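Local coordinates for putative uncharacterized protein (PDB 3P1Z) that is uncharacterised but probably binds nucleic acid and may act as a tRNA-intron lyase, at residues V22-L36 and L42-Q55. Sequence-based numbering, arbitrary orientation.
Sequences VFVEECFDGSYCRNL and LRKGRLEPLEAAYQ
Q55 OE1 takes a weak hydrogen bond from Y32 OH (3.0 Å) and another weak one from R58, just beyond the end of its helix. The oxygen sits at the edge of the Y32 ring, in its plane, with the amide turned 82° against the ring. Y32 reaches it because its ring is anti to the backbone N (chi1 170°), while Q55, bent at chi2, comes from the opposing helix. The other amide branch, NE2, faces the L36 CD2 methyl. With an alanine here in place of Q55, the Y32 hydroxyl would probably lose this acceptor, and R58 its weak one, leaving a gap beside L36. Strand 21-26 runs antiparallel to strand 46-47. L47 N donates to V22 O (3.1 Å), and V24 N meets G45 O at 2.9 Å, nearly straight at 177°. F23 lays its ring edge against G45, with CE1 3.5 Å from G45 CA. V22 and L47, a hydrogen-bonded pair, send their side chains to the same face of the sheet, where V22 CG2, held beside its own backbone N, packs on A52 CB at 3.4 Å. V24 crosses L42 at about a right angle, its CG2 3.7 Å from L42 CD1. The second methyl of L42, CD2, meets C33 SG, whose disulfide links the helix to C27, in the chain leading from the strand into the helix. L42 CB also packs on L36 CB (3.8 Å). Strand 42-43, a type I' turn and strand 46-47 form a β-hairpin, which strand 21-26 extends and two helices cover, an α+β arrangement consistent with the SEN2-like N-terminal domain of tRNA-intron endonucleases.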
ATOM      1  N   VAL A  22      29.773 -29.000  -6.958  1.00 92.47           N
ATOM      2  CA  VAL A  22      30.587 -29.193  -5.782  1.00 84.13           C
ATOM      3  C   VAL A  22      30.837 -30.677  -5.685  1.00 77.12           C
ATOM      4  O   VAL A  22      29.928 -31.490  -5.883  1.00 68.03           O
ATOM      5  CB  VAL A  22      29.874 -28.709  -4.510  1.00 76.34           C
ATOM      6  CG1 VAL A  22      30.619 -29.186  -3.269  1.00 78.93           C
ATOM      7  CG2 VAL A  22      29.760 -27.199  -4.526  1.00 70.45           C
ATOM      8  N   PHE A  23      32.090 -31.020  -5.413  1.00 88.17           N
ATOM      9  CA  PHE A  23      32.468 -32.403  -5.233  1.00 86.19           C
ATOM     10  C   PHE A  23      33.109 -32.638  -3.874  1.00 81.56           C
ATOM     11  O   PHE A  23      34.112 -32.015  -3.516  1.00 81.78           O
ATOM     12  CB  PHE A  23      33.386 -32.899  -6.357  1.00 84.77           C
ATOM     13  CG  PHE A  23      33.939 -34.253  -6.086  1.00 93.13           C
ATOM     14  CD1 PHE A  23      33.104 -35.224  -5.585  1.00 94.55           C
ATOM     15  CD2 PHE A  23      35.271 -34.570  -6.314  1.00 96.90           C
ATOM     16  CE1 PHE A  23      33.574 -36.497  -5.290  1.00 94.14           C
ATOM     17  CE2 PHE A  23      35.760 -35.846  -6.016  1.00 94.92           C
ATOM     18  CZ  PHE A  23      34.906 -36.795  -5.492  1.00 96.13           C
ATOM     19  N   VAL A  24      32.522 -33.558  -3.126  1.00 77.80           N
ATOM     20  CA  VAL A  24      33.073 -33.943  -1.839  1.00 86.09           C
ATOM     21  C   VAL A  24      34.292 -34.855  -2.011  1.00 85.15           C
ATOM     22  O   VAL A  24      34.225 -35.895  -2.663  1.00 79.93           O
ATOM     23  CB  VAL A  24      32.001 -34.599  -0.950  1.00 86.67           C
ATOM     24  CG1 VAL A  24      32.598 -35.016   0.391  1.00 88.19           C
ATOM     25  CG2 VAL A  24      30.844 -33.629  -0.738  1.00 85.08           C
ATOM     26  N   GLU A  25      35.408 -34.450  -1.419  1.00 84.18           N
ATOM     27  CA  GLU A  25      36.634 -35.229  -1.507  1.00 84.74           C
ATOM     28  C   GLU A  25      36.969 -35.995  -0.212  1.00 83.24           C
ATOM     29  O   GLU A  25      37.580 -37.061  -0.267  1.00 85.19           O
ATOM     30  CB  GLU A  25      37.796 -34.344  -1.972  1.00 78.16           C
ATOM     31  CG  GLU A  25      37.525 -33.661  -3.317  1.00 81.00           C
ATOM     32  CD  GLU A  25      38.540 -32.574  -3.671  1.00 84.05           C
ATOM     33  OE1 GLU A  25      38.631 -31.571  -2.933  1.00 86.37           O
ATOM     34  OE2 GLU A  25      39.237 -32.706  -4.700  1.00 83.67           O
ATOM     35  N   GLU A  26      36.540 -35.481   0.940  1.00 80.61           N
ATOM     36  CA  GLU A  26      36.849 -36.112   2.228  1.00 80.16           C
ATOM     37  C   GLU A  26      35.656 -36.131   3.191  1.00 84.70           C
ATOM     38  O   GLU A  26      35.031 -35.097   3.427  1.00 86.14           O
ATOM     39  CB  GLU A  26      38.007 -35.371   2.907  1.00 86.04           C
ATOM     40  CG  GLU A  26      39.393 -35.631   2.328  1.00 83.09           C
ATOM     41  CD  GLU A  26      39.935 -37.007   2.696  1.00 88.91           C
ATOM     42  OE1 GLU A  26      39.506 -37.562   3.738  1.00 85.61           O
ATOM     43  OE2 GLU A  26      40.793 -37.528   1.940  1.00 79.65           O
ATOM     44  N   CYS A  27      35.342 -37.297   3.755  1.00 85.54           N
ATOM     45  CA  CYS A  27      34.302 -37.381   4.787  1.00 89.36           C
ATOM     46  C   CYS A  27      34.912 -37.660   6.162  1.00 86.14           C
ATOM     47  O   CYS A  27      35.512 -38.709   6.383  1.00 87.88           O
ATOM     48  CB  CYS A  27      33.231 -38.430   4.436  1.00 92.95           C
ATOM     49  SG  CYS A  27      32.105 -37.974   3.070  1.00103.80           S
ATOM     50  N   PHE A  28      34.755 -36.720   7.087  1.00 85.23           N
ATOM     51  CA  PHE A  28      35.408 -36.839   8.385  1.00 85.36           C
ATOM     52  C   PHE A  28      34.429 -37.337   9.432  1.00 89.47           C
ATOM     53  O   PHE A  28      34.820 -37.984  10.412  1.00 95.14           O
ATOM     54  CB  PHE A  28      36.028 -35.504   8.781  1.00 81.14           C
ATOM     55  CG  PHE A  28      36.855 -34.898   7.695  1.00 78.55           C
ATOM     56  CD1 PHE A  28      37.673 -35.693   6.929  1.00 71.13           C
ATOM     57  CD2 PHE A  28      36.805 -33.542   7.425  1.00 82.78           C
ATOM     58  CE1 PHE A  28      38.432 -35.152   5.926  1.00 78.03           C
ATOM     59  CE2 PHE A  28      37.571 -32.993   6.410  1.00 77.85           C
ATOM     60  CZ  PHE A  28      38.382 -33.801   5.665  1.00 75.36           C
ATOM     61  N   ASP A  29      33.157 -37.027   9.211  1.00 79.60           N
ATOM     62  CA  ASP A  29      32.077 -37.612   9.986  1.00 83.22           C
ATOM     63  C   ASP A  29      31.262 -38.462   9.025  1.00 87.59           C
ATOM     64  O   ASP A  29      30.640 -37.940   8.101  1.00 90.59           O
ATOM     65  CB  ASP A  29      31.217 -36.522  10.626  1.00 84.61           C
ATOM     66  CG  ASP A  29      30.234 -37.072  11.656  1.00 89.53           C
ATOM     67  OD1 ASP A  29      29.491 -38.023  11.317  1.00 87.34           O
ATOM     68  OD2 ASP A  29      30.200 -36.549  12.798  1.00 87.97           O
ATOM     69  N   GLY A  30      31.292 -39.774   9.224  1.00 87.55           N
ATOM     70  CA  GLY A  30      30.606 -40.680   8.328  1.00 82.06           C
ATOM     71  C   GLY A  30      29.110 -40.455   8.348  1.00 86.03           C
ATOM     72  O   GLY A  30      28.483 -40.364   7.294  1.00 86.32           O
ATOM     73  N   SER A  31      28.534 -40.360   9.544  1.00 81.68           N
ATOM     74  CA  SER A  31      27.082 -40.251   9.673  1.00 86.05           C
ATOM     75  C   SER A  31      26.570 -39.053   8.888  1.00 88.74           C
ATOM     76  O   SER A  31      25.477 -39.079   8.318  1.00 86.08           O
ATOM     77  CB  SER A  31      26.668 -40.132  11.142  1.00 84.96           C
ATOM     78  OG  SER A  31      27.357 -39.069  11.787  1.00 84.93           O
ATOM     79  N   TYR A  32      27.385 -38.005   8.869  1.00 87.60           N
ATOM     80  CA  TYR A  32      27.050 -36.760   8.191  1.00 85.19           C
ATOM     81  C   TYR A  32      26.920 -36.993   6.688  1.00 86.08           C
ATOM     82  O   TYR A  32      25.894 -36.668   6.086  1.00 91.98           O
ATOM     83  CB  TYR A  32      28.114 -35.710   8.511  1.00 82.29           C
ATOM     84  CG  TYR A  32      28.053 -34.423   7.720  1.00 79.65           C
ATOM     85  CD1 TYR A  32      27.202 -33.384   8.093  1.00 75.38           C
ATOM     86  CD2 TYR A  32      28.888 -34.227   6.628  1.00 80.22           C
ATOM     87  CE1 TYR A  32      27.168 -32.198   7.381  1.00 73.73           C
ATOM     88  CE2 TYR A  32      28.868 -33.044   5.912  1.00 78.13           C
ATOM     89  CZ  TYR A  32      28.004 -32.034   6.290  1.00 74.51           C
ATOM     90  OH  TYR A  32      27.989 -30.859   5.573  1.00 72.01           O
ATOM     91  N   CYS A  33      27.948 -37.576   6.086  1.00 78.18           N
ATOM     92  CA  CYS A  33      27.869 -37.957   4.680  1.00 83.43           C
ATOM     93  C   CYS A  33      26.747 -38.956   4.405  1.00 87.85           C
ATOM     94  O   CYS A  33      25.937 -38.753   3.499  1.00 89.22           O
ATOM     95  CB  CYS A  33      29.196 -38.516   4.187  1.00 81.04           C
ATOM     96  SG  CYS A  33      30.279 -37.229   3.592  1.00 82.52           S
ATOM     97  N   ARG A  34      26.697 -40.032   5.184  1.00 90.86           N
ATOM     98  CA  ARG A  34      25.613 -40.998   5.051  1.00 88.53           C
ATOM     99  C   ARG A  34      24.259 -40.298   5.086  1.00 86.69           C
ATOM    100  O   ARG A  34      23.347 -40.680   4.355  1.00 86.04           O
ATOM    101  CB  ARG A  34      25.695 -42.070   6.142  1.00 92.04           C
ATOM    102  CG  ARG A  34      26.683 -43.196   5.833  1.00 94.72           C
ATOM    103  CD  ARG A  34      26.458 -44.412   6.737  1.00 88.36           C
ATOM    104  NE  ARG A  34      26.570 -44.055   8.147  1.00 81.81           N
ATOM    105  CZ  ARG A  34      27.723 -43.777   8.749  1.00 85.74           C
ATOM    106  NH1 ARG A  34      28.860 -43.817   8.060  1.00 77.47           N
ATOM    107  NH2 ARG A  34      27.736 -43.453  10.036  1.00 81.70           N
ATOM    108  N   ASN A  35      24.133 -39.279   5.936  1.00 87.75           N
ATOM    109  CA  ASN A  35      22.912 -38.478   5.986  1.00 89.25           C
ATOM    110  C   ASN A  35      22.678 -37.811   4.642  1.00 82.44           C
ATOM    111  O   ASN A  35      21.604 -37.941   4.048  1.00 82.50           O
ATOM    112  CB  ASN A  35      22.981 -37.407   7.086  1.00 90.00           C
ATOM    113  CG  ASN A  35      21.619 -36.790   7.395  1.00 89.01           C
ATOM    114  OD1 ASN A  35      20.614 -37.496   7.496  1.00 92.02           O
ATOM    115  ND2 ASN A  35      21.588 -35.471   7.559  1.00 90.70           N
ATOM    116  N   LEU A  36      23.703 -37.115   4.162  1.00 79.92           N
ATOM    117  CA  LEU A  36      23.612 -36.356   2.920  1.00 81.45           C
ATOM    118  C   LEU A  36      23.435 -37.260   1.701  1.00 77.32           C
ATOM    119  O   LEU A  36      23.463 -36.790   0.567  1.00 75.67           O
ATOM    120  CB  LEU A  36      24.835 -35.446   2.735  1.00 79.47           C
ATOM    121  CG  LEU A  36      25.168 -34.377   3.783  1.00 78.68           C
ATOM    122  CD1 LEU A  36      26.391 -33.585   3.340  1.00 78.01           C
ATOM    123  CD2 LEU A  36      23.994 -33.438   4.027  1.00 71.45           C
ATOM    124  N   LEU A  42      23.664 -35.487  -1.583  1.00 80.78           N
ATOM    125  CA  LEU A  42      24.979 -35.962  -2.001  1.00 76.69           C
ATOM    126  C   LEU A  42      24.900 -37.375  -2.562  1.00 76.15           C
ATOM    127  O   LEU A  42      24.601 -38.331  -1.843  1.00 75.06           O
ATOM    128  CB  LEU A  42      25.951 -35.918  -0.820  1.00 80.15           C
ATOM    129  CG  LEU A  42      27.263 -36.697  -0.974  1.00 78.48           C
ATOM    130  CD1 LEU A  42      28.191 -35.966  -1.913  1.00 73.77           C
ATOM    131  CD2 LEU A  42      27.923 -36.891   0.375  1.00 69.08           C
ATOM    132  N   ARG A  43      25.159 -37.504  -3.852  1.00 74.00           N
ATOM    133  CA  ARG A  43      25.126 -38.813  -4.478  1.00 78.35           C
ATOM    134  C   ARG A  43      26.454 -39.056  -5.180  1.00 79.08           C
ATOM    135  O   ARG A  43      26.759 -38.446  -6.213  1.00 74.33           O
ATOM    136  CB  ARG A  43      23.936 -38.926  -5.441  1.00 83.95           C
ATOM    137  CG  ARG A  43      23.856 -40.236  -6.219  1.00 83.19           C
ATOM    138  CD  ARG A  43      23.790 -41.464  -5.298  1.00 90.24           C
ATOM    139  NE  ARG A  43      23.974 -42.710  -6.048  1.00 93.82           N
ATOM    140  CZ  ARG A  43      23.639 -43.921  -5.609  1.00 87.14           C
ATOM    141  NH1 ARG A  43      23.086 -44.074  -4.408  1.00 79.90           N
ATOM    142  NH2 ARG A  43      23.853 -44.981  -6.386  1.00 79.31           N
ATOM    143  N   LYS A  44      27.255 -39.934  -4.584  1.00 79.86           N
ATOM    144  CA  LYS A  44      28.591 -40.224  -5.086  1.00 85.84           C
ATOM    145  C   LYS A  44      29.435 -38.982  -5.155  1.00 85.92           C
ATOM    146  O   LYS A  44      29.896 -38.579  -6.227  1.00 86.06           O
ATOM    147  CB  LYS A  44      28.491 -40.838  -6.455  1.00 80.33           C
ATOM    148  CG  LYS A  44      27.231 -41.647  -6.533  1.00 81.35           C
ATOM    149  CD  LYS A  44      27.540 -43.046  -6.960  1.00 87.04           C
ATOM    150  CE  LYS A  44      28.638 -43.026  -8.018  1.00 80.99           C
ATOM    151  NZ  LYS A  44      29.095 -44.412  -8.389  1.00 74.43           N
ATOM    152  N   GLY A  45      29.623 -38.374  -3.991  1.00 83.01           N
ATOM    153  CA  GLY A  45      30.435 -37.181  -3.881  1.00 86.83           C
ATOM    154  C   GLY A  45      29.828 -35.915  -4.459  1.00 83.32           C
ATOM    155  O   GLY A  45      30.113 -34.825  -3.974  1.00 85.71           O
ATOM    156  N   ARG A  46      29.003 -36.045  -5.495  1.00 86.42           N
ATOM    157  CA  ARG A  46      28.359 -34.879  -6.092  1.00 83.67           C
ATOM    158  C   ARG A  46      27.313 -34.291  -5.161  1.00 80.26           C
ATOM    159  O   ARG A  46      26.293 -34.935  -4.878  1.00 78.00           O
ATOM    160  CB  ARG A  46      27.699 -35.251  -7.406  1.00 81.40           C
ATOM    161  CG  ARG A  46      28.506 -36.215  -8.249  1.00 87.84           C
ATOM    162  CD  ARG A  46      27.823 -36.438  -9.596  1.00 96.27           C
ATOM    163  NE  ARG A  46      27.788 -35.207 -10.386  1.00 97.99           N
ATOM    164  CZ  ARG A  46      26.827 -34.289 -10.313  1.00101.46           C
ATOM    165  NH1 ARG A  46      26.891 -33.198 -11.076  1.00 99.04           N
ATOM    166  NH2 ARG A  46      25.803 -34.460  -9.482  1.00 95.95           N
ATOM    167  N   LEU A  47      27.583 -33.075  -4.682  1.00 78.05           N
ATOM    168  CA  LEU A  47      26.633 -32.324  -3.860  1.00 74.04           C
ATOM    169  C   LEU A  47      25.849 -31.324  -4.710  1.00 70.17           C
ATOM    170  O   LEU A  47      26.394 -30.657  -5.610  1.00 57.49           O
ATOM    171  CB  LEU A  47      27.341 -31.596  -2.710  1.00 65.74           C
ATOM    172  CG  LEU A  47      26.469 -31.211  -1.511  1.00 64.36           C
ATOM    173  CD1 LEU A  47      25.762 -32.437  -0.962  1.00 67.04           C
ATOM    174  CD2 LEU A  47      27.268 -30.527  -0.403  1.00 60.98           C
ATOM    175  N   GLU A  48      24.559 -31.236  -4.414  1.00 73.36           N
ATOM    176  CA  GLU A  48      23.675 -30.266  -5.043  1.00 66.46           C
ATOM    177  C   GLU A  48      23.981 -28.866  -4.532  1.00 61.83           C
ATOM    178  O   GLU A  48      23.866 -28.604  -3.330  1.00 64.45           O
ATOM    179  CB  GLU A  48      22.223 -30.620  -4.752  1.00 68.90           C
ATOM    180  CG  GLU A  48      21.861 -32.050  -5.112  1.00 71.83           C
ATOM    181  CD  GLU A  48      20.364 -32.249  -5.192  1.00 75.09           C
ATOM    182  OE1 GLU A  48      19.621 -31.269  -4.933  1.00 69.33           O
ATOM    183  OE2 GLU A  48      19.933 -33.375  -5.520  1.00 71.42           O
ATOM    184  N   PRO A  49      24.334 -27.960  -5.461  1.00 59.36           N
ATOM    185  CA  PRO A  49      24.897 -26.617  -5.286  1.00 58.24           C
ATOM    186  C   PRO A  49      24.313 -25.827  -4.123  1.00 59.41           C
ATOM    187  O   PRO A  49      25.051 -25.125  -3.436  1.00 63.13           O
ATOM    188  CB  PRO A  49      24.559 -25.928  -6.612  1.00 58.28           C
ATOM    189  CG  PRO A  49      24.535 -27.014  -7.593  1.00 54.11           C
ATOM    190  CD  PRO A  49      23.984 -28.215  -6.869  1.00 59.89           C
ATOM    191  N   LEU A  50      23.009 -25.911  -3.908  1.00 57.08           N
ATOM    192  CA  LEU A  50      22.429 -25.172  -2.805  1.00 58.98           C
ATOM    193  C   LEU A  50      22.749 -25.908  -1.523  1.00 60.51           C
ATOM    194  O   LEU A  50      23.172 -25.299  -0.546  1.00 66.99           O
ATOM    195  CB  LEU A  50      20.921 -24.970  -2.982  1.00 64.43           C
ATOM    196  CG  LEU A  50      20.506 -24.141  -4.213  1.00 62.85           C
ATOM    197  CD1 LEU A  50      19.091 -24.461  -4.619  1.00 59.01           C
ATOM    198  CD2 LEU A  50      20.689 -22.634  -4.017  1.00 58.14           C
ATOM    199  N   GLU A  51      22.572 -27.221  -1.520  1.00 60.69           N
ATOM    200  CA  GLU A  51      22.910 -27.983  -0.331  1.00 62.30           C
ATOM    201  C   GLU A  51      24.372 -27.726   0.046  1.00 61.77           C
ATOM    202  O   GLU A  51      24.750 -27.765   1.217  1.00 63.44           O
ATOM    203  CB  GLU A  51      22.638 -29.468  -0.538  1.00 55.67           C
ATOM    204  CG  GLU A  51      22.556 -30.220   0.769  1.00 61.93           C
ATOM    205  CD  GLU A  51      21.582 -29.588   1.743  1.00 60.40           C
ATOM    206  OE1 GLU A  51      20.597 -28.982   1.282  1.00 62.44           O
ATOM    207  OE2 GLU A  51      21.798 -29.699   2.967  1.00 54.46           O
ATOM    208  N   ALA A  52      25.171 -27.420  -0.969  1.00 58.78           N
ATOM    209  CA  ALA A  52      26.609 -27.244  -0.838  1.00 59.31           C
ATOM    210  C   ALA A  52      26.936 -25.870  -0.285  1.00 61.97           C
ATOM    211  O   ALA A  52      27.863 -25.700   0.510  1.00 59.02           O
ATOM    212  CB  ALA A  52      27.272 -27.440  -2.194  1.00 59.66           C
ATOM    213  N   ALA A  53      26.171 -24.884  -0.737  1.00 63.14           N
ATOM    214  CA  ALA A  53      26.259 -23.545  -0.184  1.00 66.54           C
ATOM    215  C   ALA A  53      25.754 -23.588   1.252  1.00 66.56           C
ATOM    216  O   ALA A  53      26.300 -22.910   2.121  1.00 67.31           O
ATOM    217  CB  ALA A  53      25.449 -22.559  -1.007  1.00 65.23           C
ATOM    218  N   TYR A  54      24.724 -24.398   1.502  1.00 64.32           N
ATOM    219  CA  TYR A  54      24.123 -24.460   2.830  1.00 62.17           C
ATOM    220  C   TYR A  54      25.096 -25.018   3.831  1.00 68.31           C
ATOM    221  O   TYR A  54      25.437 -24.359   4.813  1.00 71.55           O
ATOM    222  CB  TYR A  54      22.876 -25.335   2.858  1.00 57.20           C
ATOM    223  CG  TYR A  54      22.341 -25.533   4.264  1.00 58.24           C
ATOM    224  CD1 TYR A  54      22.298 -24.475   5.157  1.00 55.88           C
ATOM    225  CD2 TYR A  54      21.872 -26.771   4.695  1.00 56.50           C
ATOM    226  CE1 TYR A  54      21.808 -24.641   6.434  1.00 57.80           C
ATOM    227  CE2 TYR A  54      21.378 -26.943   5.970  1.00 55.04           C
ATOM    228  CZ  TYR A  54      21.342 -25.873   6.835  1.00 61.34           C
ATOM    229  OH  TYR A  54      20.847 -26.033   8.117  1.00 66.22           O
ATOM    230  N   GLN A  55      25.527 -26.253   3.587  1.00 70.08           N
ATOM    231  CA  GLN A  55      26.385 -26.948   4.535  1.00 70.16           C
ATOM    232  C   GLN A  55      27.685 -26.150   4.759  1.00 69.02           C
ATOM    233  O   GLN A  55      28.284 -26.219   5.826  1.00 70.70           O
ATOM    234  CB  GLN A  55      26.614 -28.407   4.107  1.00 63.39           C
ATOM    235  CG  GLN A  55      25.331 -29.271   4.118  1.00 60.64           C
ATOM    236  CD  GLN A  55      24.950 -29.788   5.510  1.00 60.57           C
ATOM    237  OE1 GLN A  55      25.532 -29.389   6.515  1.00 74.18           O
ATOM    238  NE2 GLN A  55      23.980 -30.686   5.564  1.00 51.76           N
TER